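Local atomic coordinates of putative cytoplasmic protein (Salmonella enterica subsp. enterica serovar Typhimurium, PDB entry 4IQN), a protein that is of unknown function and belongs to the DUF5066 family of uncharacterised proteins. Residues Ser164-Val167 against Glu168-Tyr171; Leu187-Pro190 against Gln191-Ala194. All blocks are in the same frame, centred on the assembly; numbering follows the deposited sequence.

Interaction 1 of 2, residues Ser164-Val167 against Glu168-Tyr171; sequences SSLV and EYLY
Glu168 OE1 is gripped twice by Ser164, four residues back along the chain. The hydroxyl Ser164 OG donates to Glu168 OE1 at 2.7 Å, on the anti side of the carboxylate and 24° out of its plane. Ser164 N reaches the same Glu168 OE1 at 2.8 Å from the opposite face. Backbone and side chain of one serine thus clamp a single oxygen, and the two bonds hold that oxygen from both faces of the carboxylate plane. Glu168 gets there because CG lies anti to its backbone N (chi1 178°) and the rest of the chain runs extended, back past the helix start.

That start is N-capped by Ser165. Its OG takes weak bonds from Val167 N and Glu168 N, while Ser165 O accepts from Tyr169 N at 3.0 Å, opening the run of i to i+4 bonds that continues from Leu166 O to Leu170 N and from Val167 O to Tyr171 N. Sitting at the N-terminal end of a helix, the buried carboxylate would probably also be steadied by the helix dipole.

Apolar groups follow the same spacing. Val167 CG1 lies in the plane of the Tyr171 ring, at its edge, 3.7 Å from Tyr171 CE2, the two side chains running alongside each other in the same direction. Leu166 meets Tyr169 at a slant, Leu166 CD1 being 3.8 Å from Tyr169 CD2.

All eight residues are buried. Tyr169 OH is hydrogen-bonded to His130 ND1, and Tyr171 OH to Ser7 O. Helix 8-18 packs on Val167 and Tyr171, strand 124-128 meets Leu166 and Tyr169 through Ile128, and helix 190-207 lies against Ser164 and Glu168, so the first turn of helix 166-174 is wedged between two helices and a sheet strand.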
# COMPACT_ATOMS: atom_id res chain seq x y z
N SER A 164 1.29 10.78 -2.37
CA SER A 164 2.67 10.82 -2.81
C SER A 164 3.44 9.65 -2.17
O SER A 164 4.34 9.11 -2.81
CB SER A 164 3.37 12.12 -2.45
OG SER A 164 3.37 12.38 -1.05
N SER A 165 3.06 9.27 -0.94
CA SER A 165 3.69 8.21 -0.18
C SER A 165 2.88 7.82 1.02
O SER A 165 1.89 8.50 1.37
CB SER A 165 5.03 8.71 0.33
OG SER A 165 4.91 9.68 1.36
N LEU A 166 3.32 6.75 1.70
CA LEU A 166 2.77 6.35 2.97
C LEU A 166 2.86 7.48 4.04
O LEU A 166 2.01 7.56 4.93
CB LEU A 166 3.49 5.07 3.47
CG LEU A 166 2.87 4.40 4.71
CD1 LEU A 166 1.43 4.01 4.47
CD2 LEU A 166 3.71 3.18 5.10
N VAL A 167 3.88 8.32 3.94
CA VAL A 167 4.02 9.46 4.84
C VAL A 167 2.82 10.41 4.69
O VAL A 167 2.18 10.74 5.68
CB VAL A 167 5.34 10.22 4.61
CG1 VAL A 167 5.47 11.45 5.50
CG2 VAL A 167 6.54 9.29 4.89
N GLU A 168 2.51 10.80 3.48
CA GLU A 168 1.34 11.65 3.24
C GLU A 168 0.05 10.96 3.69
O GLU A 168 -0.80 11.57 4.34
CB GLU A 168 1.25 12.05 1.77
CG GLU A 168 0.02 12.89 1.45
CD GLU A 168 -0.04 13.48 0.06
OE1 GLU A 168 0.77 13.10 -0.82
OE2 GLU A 168 -0.92 14.35 -0.16
N TYR A 169 -0.09 9.68 3.36
CA TYR A 169 -1.26 8.92 3.75
C TYR A 169 -1.44 8.97 5.27
O TYR A 169 -2.54 9.27 5.78
CB TYR A 169 -1.17 7.46 3.24
CG TYR A 169 -2.20 6.54 3.81
CD1 TYR A 169 -3.50 6.49 3.30
CD2 TYR A 169 -1.92 5.73 4.92
CE1 TYR A 169 -4.46 5.68 3.84
CE2 TYR A 169 -2.86 4.89 5.46
CZ TYR A 169 -4.15 4.85 4.93
OH TYR A 169 -5.12 4.04 5.49
N LEU A 170 -0.38 8.69 6.03
CA LEU A 170 -0.50 8.65 7.47
C LEU A 170 -0.75 10.02 8.12
O LEU A 170 -1.51 10.11 9.09
CB LEU A 170 0.72 7.97 8.10
CG LEU A 170 0.73 6.47 7.87
CD1 LEU A 170 2.03 5.92 8.48
CD2 LEU A 170 -0.46 5.75 8.49
N TYR A 171 -0.11 11.07 7.61
CA TYR A 171 -0.39 12.41 8.14
C TYR A 171 -1.88 12.71 8.02
O TYR A 171 -2.49 13.31 8.93
CB TYR A 171 0.43 13.49 7.41
CG TYR A 171 1.76 13.81 8.06
CD1 TYR A 171 1.84 14.63 9.19
CD2 TYR A 171 2.93 13.29 7.57
CE1 TYR A 171 3.04 14.91 9.79
CE2 TYR A 171 4.16 13.59 8.16
CZ TYR A 171 4.22 14.39 9.28
OH TYR A 171 5.44 14.68 9.89

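Interaction 2 of 2, residues Leu187-Pro190 against Gln191-Ala194; sequences LHLP and QWKA
Leu189 CD1 sits over one face of the Trp192 indole in a CH-pi contact, 3.6 Å from the centroid of the six-membered ring and only 6° off its normal. The pair forms at the N-terminus of helix 190-207, with Leu189 as the N-cap residue and Pro190 in the first turn. Leucine and tryptophan lie side by side and point the same way, the leucine having CG opposite its carbonyl carbon (chi1 -53°), which sets the CD1 methyl almost directly above the six-membered ring.

Leu187 approaches the same indole from its rim. CB of Leu187 lies in the ring plane, 4.0 Å from Trp192 CZ3, and the carbonyl Leu187 O comes to the same edge near Trp192 CE3.

Behind these side chains, the backbone sets the spacing. Lys193 N donates to Leu189 O at 3.2 Å, in the carbonyl plane, and Ala194 N to Pro190 O at 2.9 Å. His188, the centre of an inverse gamma turn, brings the chain round so that Leu187 and Leu189 both reach the tryptophan; a weak bond from Leu189 N to Leu187 O closes this turn.

Further out, Ile6 touches Leu189 and Gln191, and Asn172 of helix 166-174 touches Leu187. Back at the helix start, Gln191 bends at chi2 (-94°) and lays OE1 3.7 Å from Leu189 CB.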
# COMPACT_ATOMS: atom_id res chain seq x y z
N LEU A 187 -2.68 20.14 5.13
CA LEU A 187 -1.94 19.07 4.41
C LEU A 187 -1.95 19.20 2.89
O LEU A 187 -1.63 18.26 2.18
CB LEU A 187 -2.46 17.71 4.85
CG LEU A 187 -2.37 17.44 6.36
CD1 LEU A 187 -2.95 16.08 6.71
CD2 LEU A 187 -0.94 17.56 6.83
N HIS A 188 -2.28 20.37 2.38
CA HIS A 188 -2.18 20.64 0.94
C HIS A 188 -0.80 21.20 0.63
O HIS A 188 -0.62 22.37 0.37
CB HIS A 188 -3.29 21.58 0.45
CG HIS A 188 -4.65 20.98 0.49
ND1 HIS A 188 -5.42 20.98 1.63
CD2 HIS A 188 -5.38 20.37 -0.47
CE1 HIS A 188 -6.57 20.38 1.37
NE2 HIS A 188 -6.57 20.00 0.10
N LEU A 189 0.23 20.34 0.72
CA LEU A 189 1.59 20.80 0.63
C LEU A 189 2.08 20.70 -0.82
O LEU A 189 1.89 19.66 -1.47
CB LEU A 189 2.48 19.97 1.55
CG LEU A 189 2.04 19.86 3.02
CD1 LEU A 189 3.07 19.08 3.78
CD2 LEU A 189 1.91 21.23 3.57
N PRO A 190 2.73 21.76 -1.34
CA PRO A 190 3.16 21.76 -2.74
C PRO A 190 4.16 20.68 -3.01
O PRO A 190 4.18 20.14 -4.11
CB PRO A 190 3.78 23.14 -2.94
CG PRO A 190 3.88 23.75 -1.61
CD PRO A 190 2.87 23.10 -0.73
N GLN A 191 4.96 20.33 -2.02
CA GLN A 191 5.97 19.27 -2.30
C GLN A 191 5.34 17.92 -2.52
O GLN A 191 5.87 17.09 -3.32
CB GLN A 191 7.10 19.25 -1.25
CG GLN A 191 6.64 18.95 0.14
CD GLN A 191 6.35 20.21 0.99
OE1 GLN A 191 5.75 21.24 0.52
NE2 GLN A 191 6.76 20.12 2.26
N TRP A 192 4.23 17.65 -1.82
CA TRP A 192 3.45 16.44 -2.06
C TRP A 192 2.80 16.43 -3.42
O TRP A 192 2.89 15.43 -4.14
CB TRP A 192 2.44 16.19 -0.96
CG TRP A 192 3.06 15.78 0.38
CD1 TRP A 192 4.33 15.27 0.60
CD2 TRP A 192 2.40 15.76 1.64
NE1 TRP A 192 4.48 14.96 1.92
CE2 TRP A 192 3.33 15.27 2.59
CE3 TRP A 192 1.13 16.19 2.09
CZ2 TRP A 192 3.01 15.11 3.94
CZ3 TRP A 192 0.84 16.05 3.41
CH2 TRP A 192 1.78 15.54 4.35
N LYS A 193 2.14 17.53 -3.80
CA LYS A 193 1.54 17.60 -5.14
C LYS A 193 2.59 17.40 -6.23
O LYS A 193 2.35 16.68 -7.22
CB LYS A 193 0.69 18.90 -5.36
CG LYS A 193 -0.52 18.66 -6.33
CD LYS A 193 -1.81 18.19 -5.59
CE LYS A 193 -2.75 17.18 -6.31
NZ LYS A 193 -3.33 17.45 -7.68
N ALA A 194 3.74 18.01 -6.06
CA ALA A 194 4.85 17.92 -7.02
C ALA A 194 5.34 16.48 -7.15
O ALA A 194 5.61 16.03 -8.24
CB ALA A 194 5.99 18.80 -6.61

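In the fold
Interactions 1 and 2 mark the beginnings of two successive helices, 166-174 and 190-207, and the centres of the two contacts lie about 11 Å apart. They touch directly, with Trp192 as the main go-between. Ser164 OG packs 3.5 Å from Trp192 CD1, Glu168 OE1 lies equally close to Trp192 CB, and Tyr171 CB reaches Trp192 CH2 at 3.9 Å. Leu187 adds a second point, its CD1 being 3.6 Å from Tyr171 O. One tryptophan side chain therefore meets both the serine-glutamate clamp of 164-171 and the leucines of 187-190. Interaction 1 is the deeper, its centre about 10 Å from the chain's centre against about 19 Å for interaction 2.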